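Local coordinates for protein alpha-glucosidase (Bacteroides thetaiotaomicron, PDB 5XFM) that hydrolyses beta-L-arabinopyranosides and alpha-galactosides as a bifunctional, calcium-containing glycoside hydrolase of family 97, at residues A[213-221]-A[408-417]; A[278-288]-A[440-448]. The protein carries 1 engineered substitution. All coordinates share one frame; numbering follows the deposited sequence.

Contact 1 (A[213-221]-A[408-417]); sequences GVDSRYCGS and DKQETMRLYE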
loop_
_atom_site.group_PDB
_atom_site.type_symbol
_atom_site.label_atom_id
_atom_site.label_comp_id
_atom_site.label_asym_id
_atom_site.label_seq_id
_atom_site.Cartn_x
_atom_site.Cartn_y
_atom_site.Cartn_z
ATOM N N GLY A 213 -10.742 -5.037 -2.399
ATOM C CA GLY A 213 -11.443 -6.145 -3.015
ATOM C C GLY A 213 -11.589 -5.960 -4.507
ATOM O O GLY A 213 -12.539 -6.451 -5.114
ATOM N N VAL A 214 -10.635 -5.254 -5.108
ATOM C CA VAL A 214 -10.574 -5.164 -6.561
ATOM C C VAL A 214 -9.809 -6.341 -7.153
ATOM O O VAL A 214 -8.631 -6.558 -6.848
ATOM C CB VAL A 214 -9.911 -3.859 -7.026
ATOM C CG1 VAL A 214 -9.711 -3.870 -8.545
ATOM C CG2 VAL A 214 -10.728 -2.659 -6.569
ATOM N N ASP A 215 -10.491 -7.109 -7.994
ATOM C CA ASP A 215 -9.854 -8.212 -8.689
ATOM C C ASP A 215 -10.258 -8.173 -10.143
ATOM O O ASP A 215 -10.631 -7.121 -10.657
ATOM C CB ASP A 215 -10.218 -9.563 -8.054
ATOM C CG ASP A 215 -11.723 -9.753 -7.864
ATOM O OD1 ASP A 215 -12.518 -9.353 -8.745
ATOM O OD2 ASP A 215 -12.108 -10.323 -6.822
ATOM N N SER A 216 -10.239 -9.329 -10.791
ATOM C CA SER A 216 -10.511 -9.409 -12.220
ATOM C C SER A 216 -11.924 -8.948 -12.596
ATOM O O SER A 216 -12.205 -8.686 -13.763
ATOM C CB SER A 216 -10.255 -10.838 -12.719
ATOM O OG SER A 216 -11.179 -11.755 -12.173
ATOM N N ARG A 217 -12.817 -8.868 -11.611
ATOM C CA ARG A 217 -14.220 -8.554 -11.880
ATOM C C ARG A 217 -14.524 -7.053 -11.945
ATOM O O ARG A 217 -15.671 -6.660 -12.117
ATOM C CB ARG A 217 -15.115 -9.226 -10.833
ATOM C CG ARG A 217 -15.337 -10.714 -11.106
ATOM C CD ARG A 217 -15.859 -11.466 -9.895
ATOM N NE ARG A 217 -14.888 -11.498 -8.805
ATOM C CZ ARG A 217 -15.191 -11.769 -7.537
ATOM N NH1 ARG A 217 -16.448 -12.028 -7.191
ATOM N NH2 ARG A 217 -14.238 -11.775 -6.612
ATOM N N TYR A 218 -13.503 -6.210 -11.839
ATOM C CA TYR A 218 -13.735 -4.772 -11.906
ATOM C C TYR A 218 -12.478 -4.046 -12.365
ATOM O O TYR A 218 -11.454 -4.666 -12.646
ATOM C CB TYR A 218 -14.175 -4.241 -10.542
ATOM C CG TYR A 218 -15.254 -3.168 -10.554
ATOM C CD1 TYR A 218 -16.592 -3.503 -10.737
ATOM C CD2 TYR A 218 -14.943 -1.834 -10.316
ATOM C CE1 TYR A 218 -17.590 -2.546 -10.714
ATOM C CE2 TYR A 218 -15.939 -0.858 -10.291
ATOM C CZ TYR A 218 -17.263 -1.222 -10.490
ATOM O OH TYR A 218 -18.258 -0.267 -10.467
ATOM N N CYS A 219 -12.566 -2.725 -12.428
ATOM C CA CYS A 219 -11.410 -1.891 -12.705
ATOM C C CYS A 219 -10.910 -1.306 -11.391
ATOM O O CYS A 219 -11.637 -1.298 -10.398
ATOM C CB CYS A 219 -11.779 -0.773 -13.682
ATOM S SG CYS A 219 -13.090 0.313 -13.055
ATOM N N GLY A 220 -9.671 -0.828 -11.379
ATOM C CA GLY A 220 -9.178 -0.057 -10.253
ATOM C C GLY A 220 -9.742 1.346 -10.377
ATOM O O GLY A 220 -9.863 1.864 -11.483
ATOM N N SER A 221 -10.113 1.961 -9.259
ATOM C CA SER A 221 -10.672 3.306 -9.321
ATOM C C SER A 221 -9.790 4.316 -8.597
ATOM O O SER A 221 -8.815 3.949 -7.937
ATOM C CB SER A 221 -12.088 3.330 -8.742
ATOM O OG SER A 221 -13.007 2.729 -9.636
ATOM N N ASP A 408 -5.030 0.820 -14.897
ATOM C CA ASP A 408 -6.051 0.393 -13.947
ATOM C C ASP A 408 -7.221 -0.324 -14.602
ATOM O O ASP A 408 -8.167 -0.719 -13.924
ATOM C CB ASP A 408 -6.571 1.609 -13.156
ATOM C CG ASP A 408 -5.751 1.899 -11.899
ATOM O OD1 ASP A 408 -4.984 1.021 -11.450
ATOM O OD2 ASP A 408 -5.881 3.016 -11.349
ATOM N N LYS A 409 -7.166 -0.483 -15.919
ATOM C CA LYS A 409 -8.254 -1.140 -16.627
ATOM C C LYS A 409 -8.427 -2.591 -16.179
ATOM O O LYS A 409 -7.457 -3.249 -15.787
ATOM C CB LYS A 409 -8.027 -1.071 -18.129
ATOM C CG LYS A 409 -8.244 0.309 -18.714
ATOM C CD LYS A 409 -7.937 0.332 -20.201
ATOM C CE LYS A 409 -8.380 1.642 -20.839
ATOM N NZ LYS A 409 -7.848 1.762 -22.224
ATOM N N GLN A 410 -9.662 -3.078 -16.274
ATOM C CA GLN A 410 -10.023 -4.422 -15.845
ATOM C C GLN A 410 -9.157 -5.494 -16.534
ATOM O O GLN A 410 -8.854 -6.519 -15.943
ATOM C CB GLN A 410 -11.525 -4.659 -16.098
ATOM C CG GLN A 410 -11.996 -6.093 -15.848
ATOM C CD GLN A 410 -13.507 -6.239 -15.806
ATOM O OE1 GLN A 410 -14.237 -5.538 -16.505
ATOM N NE2 GLN A 410 -13.982 -7.193 -15.014
ATOM N N GLU A 411 -8.776 -5.244 -17.780
ATOM C CA GLU A 411 -7.833 -6.074 -18.544
ATOM C C GLU A 411 -6.491 -6.270 -17.799
ATOM O O GLU A 411 -5.885 -7.363 -17.786
ATOM C CB GLU A 411 -7.621 -5.425 -19.918
ATOM C CG GLU A 411 -6.619 -6.084 -20.831
ATOM C CD GLU A 411 -6.802 -5.644 -22.277
ATOM O OE1 GLU A 411 -7.966 -5.580 -22.733
ATOM O OE2 GLU A 411 -5.787 -5.356 -22.951
ATOM N N THR A 412 -6.041 -5.197 -17.165
ATOM C CA THR A 412 -4.806 -5.223 -16.415
ATOM C C THR A 412 -5.021 -5.964 -15.107
ATOM O O THR A 412 -4.149 -6.720 -14.666
ATOM C CB THR A 412 -4.272 -3.800 -16.146
ATOM O OG1 THR A 412 -4.369 -3.026 -17.344
ATOM C CG2 THR A 412 -2.812 -3.846 -15.695
ATOM N N MET A 413 -6.178 -5.747 -14.482
ATOM C CA MET A 413 -6.551 -6.503 -13.283
ATOM C C MET A 413 -6.519 -8.003 -13.580
ATOM O O MET A 413 -6.002 -8.809 -12.783
ATOM C CB MET A 413 -7.944 -6.097 -12.784
ATOM C CG MET A 413 -8.082 -4.624 -12.414
ATOM S SD MET A 413 -6.891 -4.119 -11.158
ATOM C CE MET A 413 -5.797 -3.121 -12.167
ATOM N N ARG A 414 -7.076 -8.363 -14.735
ATOM C CA ARG A 414 -7.071 -9.742 -15.207
ATOM C C ARG A 414 -5.644 -10.245 -15.259
ATOM O O ARG A 414 -5.350 -11.356 -14.791
ATOM C CB ARG A 414 -7.732 -9.857 -16.584
ATOM C CG ARG A 414 -9.247 -9.792 -16.552
ATOM C CD ARG A 414 -9.842 -9.796 -17.957
ATOM N NE ARG A 414 -11.292 -9.600 -17.930
ATOM C CZ ARG A 414 -11.940 -8.678 -18.636
ATOM N NH1 ARG A 414 -11.272 -7.861 -19.436
ATOM N NH2 ARG A 414 -13.259 -8.574 -18.548
ATOM N N LEU A 415 -4.750 -9.410 -15.796
ATOM C CA LEU A 415 -3.352 -9.815 -15.892
ATOM C C LEU A 415 -2.692 -10.035 -14.510
ATOM O O LEU A 415 -2.038 -11.065 -14.290
ATOM C CB LEU A 415 -2.570 -8.781 -16.691
ATOM C CG LEU A 415 -1.103 -9.111 -16.956
ATOM C CD1 LEU A 415 -0.971 -10.441 -17.697
ATOM C CD2 LEU A 415 -0.478 -7.991 -17.745
ATOM N N TYR A 416 -2.860 -9.076 -13.594
ATOM C CA TYR A 416 -2.358 -9.201 -12.219
ATOM C C TYR A 416 -2.766 -10.521 -11.588
ATOM O O TYR A 416 -1.934 -11.274 -11.047
ATOM C CB TYR A 416 -2.879 -8.070 -11.315
ATOM C CG TYR A 416 -2.197 -6.724 -11.441
ATOM C CD1 TYR A 416 -0.903 -6.521 -10.967
ATOM C CD2 TYR A 416 -2.874 -5.635 -11.984
ATOM C CE1 TYR A 416 -0.291 -5.282 -11.070
ATOM C CE2 TYR A 416 -2.274 -4.399 -12.087
ATOM C CZ TYR A 416 -0.987 -4.225 -11.630
ATOM O OH TYR A 416 -0.403 -2.984 -11.744
ATOM N N GLU A 417 -4.071 -10.777 -11.632
ATOM C CA GLU A 417 -4.625 -11.951 -10.980
ATOM C C GLU A 417 -4.128 -13.252 -11.609
ATOM O O GLU A 417 -3.665 -14.139 -10.899
ATOM C CB GLU A 417 -6.151 -11.891 -11.003
ATOM C CG GLU A 417 -6.832 -13.056 -10.333
ATOM C CD GLU A 417 -8.342 -12.899 -10.328
ATOM O OE1 GLU A 417 -8.863 -12.185 -9.441
ATOM O OE2 GLU A 417 -9.005 -13.465 -11.222
HETATM O O HOH W 1 -8.185 4.334 -11.966
#

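Contact 2 (A[278-288]-A[440-448]); sequences PWDVVSPLYET and GWERMYPNY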
loop_
_atom_site.group_PDB
_atom_site.type_symbol
_atom_site.label_atom_id
_atom_site.label_comp_id
_atom_site.label_asym_id
_atom_site.label_seq_id
_atom_site.Cartn_x
_atom_site.Cartn_y
_atom_site.Cartn_z
ATOM N N PRO A 278 -8.850 -2.703 4.686
ATOM C CA PRO A 278 -8.629 -3.369 3.390
ATOM C C PRO A 278 -8.777 -4.890 3.447
ATOM O O PRO A 278 -9.059 -5.519 2.425
ATOM C CB PRO A 278 -7.181 -2.997 3.040
ATOM C CG PRO A 278 -6.904 -1.767 3.803
ATOM C CD PRO A 278 -7.695 -1.860 5.060
ATOM N N TRP A 279 -8.579 -5.467 4.628
ATOM C CA TRP A 279 -8.634 -6.911 4.799
ATOM C C TRP A 279 -9.908 -7.377 5.545
ATOM O O TRP A 279 -10.252 -8.556 5.519
ATOM C CB TRP A 279 -7.360 -7.377 5.509
ATOM C CG TRP A 279 -6.142 -6.856 4.796
ATOM C CD1 TRP A 279 -5.584 -7.361 3.660
ATOM C CD2 TRP A 279 -5.366 -5.700 5.144
ATOM N NE1 TRP A 279 -4.500 -6.604 3.286
ATOM C CE2 TRP A 279 -4.346 -5.578 4.181
ATOM C CE3 TRP A 279 -5.431 -4.763 6.181
ATOM C CZ2 TRP A 279 -3.393 -4.561 4.226
ATOM C CZ3 TRP A 279 -4.484 -3.744 6.219
ATOM C CH2 TRP A 279 -3.481 -3.655 5.249
ATOM N N ASP A 280 -10.614 -6.452 6.192
ATOM C CA ASP A 280 -11.819 -6.805 6.957
ATOM C C ASP A 280 -12.942 -7.384 6.101
ATOM O O ASP A 280 -13.689 -8.252 6.544
ATOM C CB ASP A 280 -12.370 -5.589 7.700
ATOM C CG ASP A 280 -11.569 -5.241 8.934
ATOM O OD1 ASP A 280 -10.741 -6.075 9.377
ATOM O OD2 ASP A 280 -11.791 -4.133 9.472
ATOM N N VAL A 281 -13.056 -6.912 4.868
ATOM C CA VAL A 281 -14.216 -7.238 4.049
ATOM C C VAL A 281 -13.895 -8.064 2.802
ATOM O O VAL A 281 -14.726 -8.166 1.902
ATOM C CB VAL A 281 -14.943 -5.945 3.625
ATOM C CG1 VAL A 281 -15.487 -5.219 4.851
ATOM C CG2 VAL A 281 -14.004 -5.040 2.860
ATOM N N VAL A 282 -12.694 -8.640 2.743
ATOM C CA VAL A 282 -12.331 -9.540 1.646
ATOM C C VAL A 282 -11.891 -10.920 2.147
ATOM O O VAL A 282 -11.516 -11.082 3.309
ATOM C CB VAL A 282 -11.203 -8.936 0.766
ATOM C CG1 VAL A 282 -11.609 -7.553 0.278
ATOM C CG2 VAL A 282 -9.892 -8.862 1.536
ATOM N N SER A 283 -11.913 -11.903 1.249
ATOM C CA SER A 283 -11.507 -13.268 1.578
ATOM C C SER A 283 -10.545 -13.815 0.524
ATOM O O SER A 283 -10.549 -13.341 -0.610
ATOM C CB SER A 283 -12.743 -14.172 1.696
ATOM O OG SER A 283 -13.745 -13.547 2.481
ATOM N N PRO A 284 -9.719 -14.812 0.895
ATOM C CA PRO A 284 -8.833 -15.473 -0.074
ATOM C C PRO A 284 -9.593 -16.037 -1.268
ATOM O O PRO A 284 -10.668 -16.611 -1.097
ATOM C CB PRO A 284 -8.192 -16.593 0.748
ATOM C CG PRO A 284 -8.160 -16.054 2.133
ATOM C CD PRO A 284 -9.420 -15.230 2.278
ATOM N N LEU A 285 -9.034 -15.871 -2.460
ATOM C CA LEU A 285 -9.671 -16.346 -3.685
ATOM C C LEU A 285 -9.162 -17.731 -4.081
ATOM O O LEU A 285 -9.720 -18.373 -4.974
ATOM C CB LEU A 285 -9.451 -15.348 -4.818
ATOM C CG LEU A 285 -10.257 -14.055 -4.631
ATOM C CD1 LEU A 285 -9.763 -12.951 -5.554
ATOM C CD2 LEU A 285 -11.754 -14.302 -4.819
ATOM N N TYR A 286 -8.109 -18.187 -3.408
ATOM C CA TYR A 286 -7.673 -19.574 -3.526
ATOM C C TYR A 286 -6.867 -19.998 -2.304
ATOM O O TYR A 286 -6.447 -19.173 -1.491
ATOM C CB TYR A 286 -6.877 -19.828 -4.820
ATOM C CG TYR A 286 -5.738 -18.881 -5.134
ATOM C CD1 TYR A 286 -5.951 -17.753 -5.916
ATOM C CD2 TYR A 286 -4.443 -19.134 -4.689
ATOM C CE1 TYR A 286 -4.920 -16.891 -6.229
ATOM C CE2 TYR A 286 -3.395 -18.271 -5.001
ATOM C CZ TYR A 286 -3.646 -17.151 -5.769
ATOM O OH TYR A 286 -2.632 -16.281 -6.085
ATOM N N GLU A 287 -6.733 -21.311 -2.155
ATOM C CA GLU A 287 -5.974 -21.906 -1.075
ATOM C C GLU A 287 -4.609 -22.271 -1.649
ATOM O O GLU A 287 -4.505 -22.611 -2.832
ATOM C CB GLU A 287 -6.688 -23.154 -0.544
ATOM C CG GLU A 287 -8.017 -22.897 0.197
ATOM C CD GLU A 287 -7.867 -22.281 1.580
ATOM O OE1 GLU A 287 -8.313 -22.915 2.561
ATOM O OE2 GLU A 287 -7.336 -21.156 1.689
ATOM N N THR A 288 -3.554 -22.163 -0.850
ATOM C CA THR A 288 -2.246 -22.560 -1.342
ATOM C C THR A 288 -1.734 -23.822 -0.651
ATOM O O THR A 288 -2.024 -24.063 0.518
ATOM C CB THR A 288 -1.210 -21.433 -1.186
ATOM O OG1 THR A 288 0.005 -21.805 -1.856
ATOM C CG2 THR A 288 -0.931 -21.150 0.277
ATOM N N GLY A 440 -6.266 -4.871 -0.790
ATOM C CA GLY A 440 -6.577 -6.005 0.058
ATOM C C GLY A 440 -5.934 -7.274 -0.478
ATOM O O GLY A 440 -6.378 -8.382 -0.174
ATOM N N TRP A 441 -4.889 -7.115 -1.286
ATOM C CA TRP A 441 -4.334 -8.241 -2.029
ATOM C C TRP A 441 -3.611 -9.314 -1.190
ATOM O O TRP A 441 -3.562 -10.474 -1.606
ATOM C CB TRP A 441 -3.398 -7.710 -3.128
ATOM C CG TRP A 441 -4.164 -7.111 -4.287
ATOM C CD1 TRP A 441 -5.510 -6.878 -4.341
ATOM C CD2 TRP A 441 -3.640 -6.725 -5.565
ATOM N NE1 TRP A 441 -5.851 -6.353 -5.562
ATOM C CE2 TRP A 441 -4.723 -6.247 -6.333
ATOM C CE3 TRP A 441 -2.360 -6.729 -6.135
ATOM C CZ2 TRP A 441 -4.567 -5.779 -7.639
ATOM C CZ3 TRP A 441 -2.207 -6.265 -7.433
ATOM C CH2 TRP A 441 -3.304 -5.794 -8.169
ATOM N N GLU A 442 -3.104 -8.958 -0.007
ATOM C CA GLU A 442 -2.454 -9.943 0.867
ATOM C C GLU A 442 -3.424 -11.053 1.279
ATOM O O GLU A 442 -3.070 -12.237 1.292
ATOM C CB GLU A 442 -1.892 -9.274 2.132
ATOM C CG GLU A 442 -0.700 -8.330 1.927
ATOM C CD GLU A 442 -1.115 -6.880 1.733
ATOM O OE1 GLU A 442 -2.295 -6.640 1.393
ATOM O OE2 GLU A 442 -0.264 -5.982 1.938
ATOM N N ARG A 443 -4.654 -10.669 1.608
ATOM C CA ARG A 443 -5.661 -11.636 1.997
ATOM C C ARG A 443 -6.225 -12.329 0.767
ATOM O O ARG A 443 -6.427 -13.540 0.773
ATOM C CB ARG A 443 -6.787 -10.975 2.790
ATOM C CG ARG A 443 -7.778 -11.971 3.361
ATOM C CD ARG A 443 -8.375 -11.469 4.657
ATOM N NE ARG A 443 -9.332 -12.424 5.209
ATOM C CZ ARG A 443 -8.981 -13.448 5.984
ATOM N NH1 ARG A 443 -7.698 -13.648 6.280
ATOM N NH2 ARG A 443 -9.905 -14.277 6.459
ATOM N N MET A 444 -6.496 -11.560 -0.283
ATOM C CA MET A 444 -7.063 -12.140 -1.490
ATOM C C MET A 444 -6.135 -13.171 -2.152
ATOM O O MET A 444 -6.615 -14.178 -2.678
ATOM C CB MET A 444 -7.433 -11.038 -2.477
ATOM C CG MET A 444 -8.566 -10.167 -1.976
ATOM S SD MET A 444 -8.651 -8.535 -2.717
ATOM C CE MET A 444 -9.208 -8.931 -4.372
ATOM N N TYR A 445 -4.820 -12.932 -2.098
ATOM C CA TYR A 445 -3.829 -13.799 -2.760
ATOM C C TYR A 445 -2.711 -14.284 -1.824
ATOM O O TYR A 445 -1.828 -13.509 -1.457
ATOM C CB TYR A 445 -3.198 -13.066 -3.945
ATOM C CG TYR A 445 -4.203 -12.462 -4.899
ATOM C CD1 TYR A 445 -4.828 -13.239 -5.867
ATOM C CD2 TYR A 445 -4.539 -11.114 -4.818
ATOM C CE1 TYR A 445 -5.748 -12.686 -6.738
ATOM C CE2 TYR A 445 -5.451 -10.558 -5.676
ATOM C CZ TYR A 445 -6.055 -11.342 -6.633
ATOM O OH TYR A 445 -6.973 -10.777 -7.491
ATOM N N PRO A 446 -2.721 -15.584 -1.484
ATOM C CA PRO A 446 -1.782 -16.204 -0.533
ATOM C C PRO A 446 -0.307 -16.002 -0.879
ATOM O O PRO A 446 0.523 -15.992 0.030
ATOM C CB PRO A 446 -2.136 -17.695 -0.611
ATOM C CG PRO A 446 -3.548 -17.732 -1.091
ATOM C CD PRO A 446 -3.710 -16.547 -2.000
ATOM N N ASN A 447 0.015 -15.850 -2.161
ATOM C CA ASN A 447 1.415 -15.723 -2.580
ATOM C C ASN A 447 1.820 -14.292 -2.940
ATOM O O ASN A 447 2.925 -14.050 -3.417
ATOM C CB ASN A 447 1.703 -16.661 -3.759
ATOM C CG ASN A 447 0.758 -16.447 -4.931
ATOM O OD1 ASN A 447 -0.444 -16.225 -4.753
ATOM N ND2 ASN A 447 1.295 -16.533 -6.135
ATOM N N TYR A 448 0.930 -13.343 -2.682
ATOM C CA TYR A 448 1.246 -11.940 -2.893
ATOM C C TYR A 448 2.182 -11.437 -1.797
ATOM O O TYR A 448 1.890 -11.576 -0.619
ATOM C CB TYR A 448 -0.033 -11.100 -2.937
ATOM C CG TYR A 448 0.239 -9.621 -2.868
ATOM C CD1 TYR A 448 0.759 -8.938 -3.962
ATOM C CD2 TYR A 448 -0.009 -8.908 -1.704
ATOM C CE1 TYR A 448 1.024 -7.585 -3.902
ATOM C CE2 TYR A 448 0.251 -7.556 -1.633
ATOM C CZ TYR A 448 0.764 -6.899 -2.733
ATOM O OH TYR A 448 1.023 -5.552 -2.652
HETATM O O HOH W 2 -12.842 -13.788 4.890
#

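Contact 1 (A[213-221]-A[408-417])
Gln410, in the first turn of helix 410-425, reaches along the loop 213-221 with its whole side chain. Its CB lies 3.5 Å from Tyr218 O, its CG touches both Tyr218 O and Ser216 O, and its NE2 ends on Ser216 O at 2.6 Å in a nearly straight hydrogen bond (171°). With CG anti to the backbone N (chi1 173°) and the chain extended beyond it, the amide arrives with Ser216 O almost in its own plane. The carbonyl is met at 137°, with the donor tilted a little from its plane. The other end of the amide, OE1, accepts from Ala251 N, so both ends of the group are held and its rotation is fixed.

One helical turn on, Met413 fills the concave side of the loop. Its CG lies 3.4 Å from Tyr218 O and its CB 3.6 Å from Asp215 O, while the bent chain brings SD against Val214 CG1. Farther along, the extended side chain of Glu417 takes Ser216 OG on OE2 at 2.9 Å, the hydroxyl coming from above the carboxylate plane; OE1 receives a weak bond from Ser216 N. The nearby carboxylate of Asp215 is paired with Arg217 NH2, which probably eases the meeting of two acids. At the start of segment 408-417, Gly220 N donates to Asp408 O at 3.0 Å, and a water joins Gly220 O to Asp408 OD2, an oxygen also bonded to Tyr173 OH.

The loop is shaped by an Asx turn at Asp215 inside a type I beta turn, Asp215 to Tyr218. The whole is a domain interface: a loop of the N-terminal beta-sandwich docked on a helix of the family 97 catalytic barrel.

Contact 2 (A[278-288]-A[440-448])
Pro446 presses its ring against one face of Tyr286, CD lying 3.9 Å from the ring centroid in a CH-pi contact. The same proline ring is flanked by Thr288, whose CG2 meets Pro446 CB, so the knob of Pro446 sits in a notch between the two side chains. Tyr286 holds CG between its backbone N and carbonyl carbon (chi1 50°), which swings the ring across toward segment 440-448. There its hydroxyl donates to Asn447 OD1 at 2.6 Å, in the carbonyl plane and on a lone pair. Its CE1 meets the edge of the Tyr445 ring at CD1, 3.7 Å away, the two side chains crossing at about a right angle.

Midway, Leu285 N donates to Met444 O (3.0 Å), and Leu285 CD1 packs against both Met444 CE and the Tyr445 ring. Pro284 fits over the end of helix 441-444: its CA comes within 3.2 Å of Arg443 O, and its CD rests over one face of the Arg443 guanidinium, toward its rim. Val282 is the neighbouring bump, its CG2 lodged among Gly440 O, Arg443 CB and Met444 CG. Arg443 slides past it the opposite way to give Val282 O a weak bond from NE; NH1 binds Gln84.

Lacking a side chain, Gly440 leaves room for Pro278 O; Trp279 CD1 lies beside Gly440 CA. Trp279 NE1 donates to Glu442 OE1 at 2.9 Å, the oxygen lying in the indole plane but approached from above the carboxylate; Ser486 OG holds OE2. The arrangement is an interdomain linker, extended after its first helical turn, laid along one side of a short helix: residues leading out of the N-terminal beta-sandwich follow helix 441-444 and the turn into barrel strand 448-451.

From the N terminus, the chain meets 213-221 first, in the loop after sandwich strand 206-212, then 278-288 on the way into the barrel. After four barrel strands, 408-417 closes contact 1; after the fifth, 440-448 closes contact 2 as it runs into strand 448-451. The two long loops therefore cross rather than nest. They also touch directly: Glu417 OE1 and Tyr445 OH lie 3.1 Å apart, and Val214 O and Trp441 NE1 likewise, both probable hydrogen bonds. Together the contacts fasten the N-terminal sandwich and its linker to one side of the catalytic barrel, from which the chain continues toward Glu452 and Glu458, which share the calcium with Glu174.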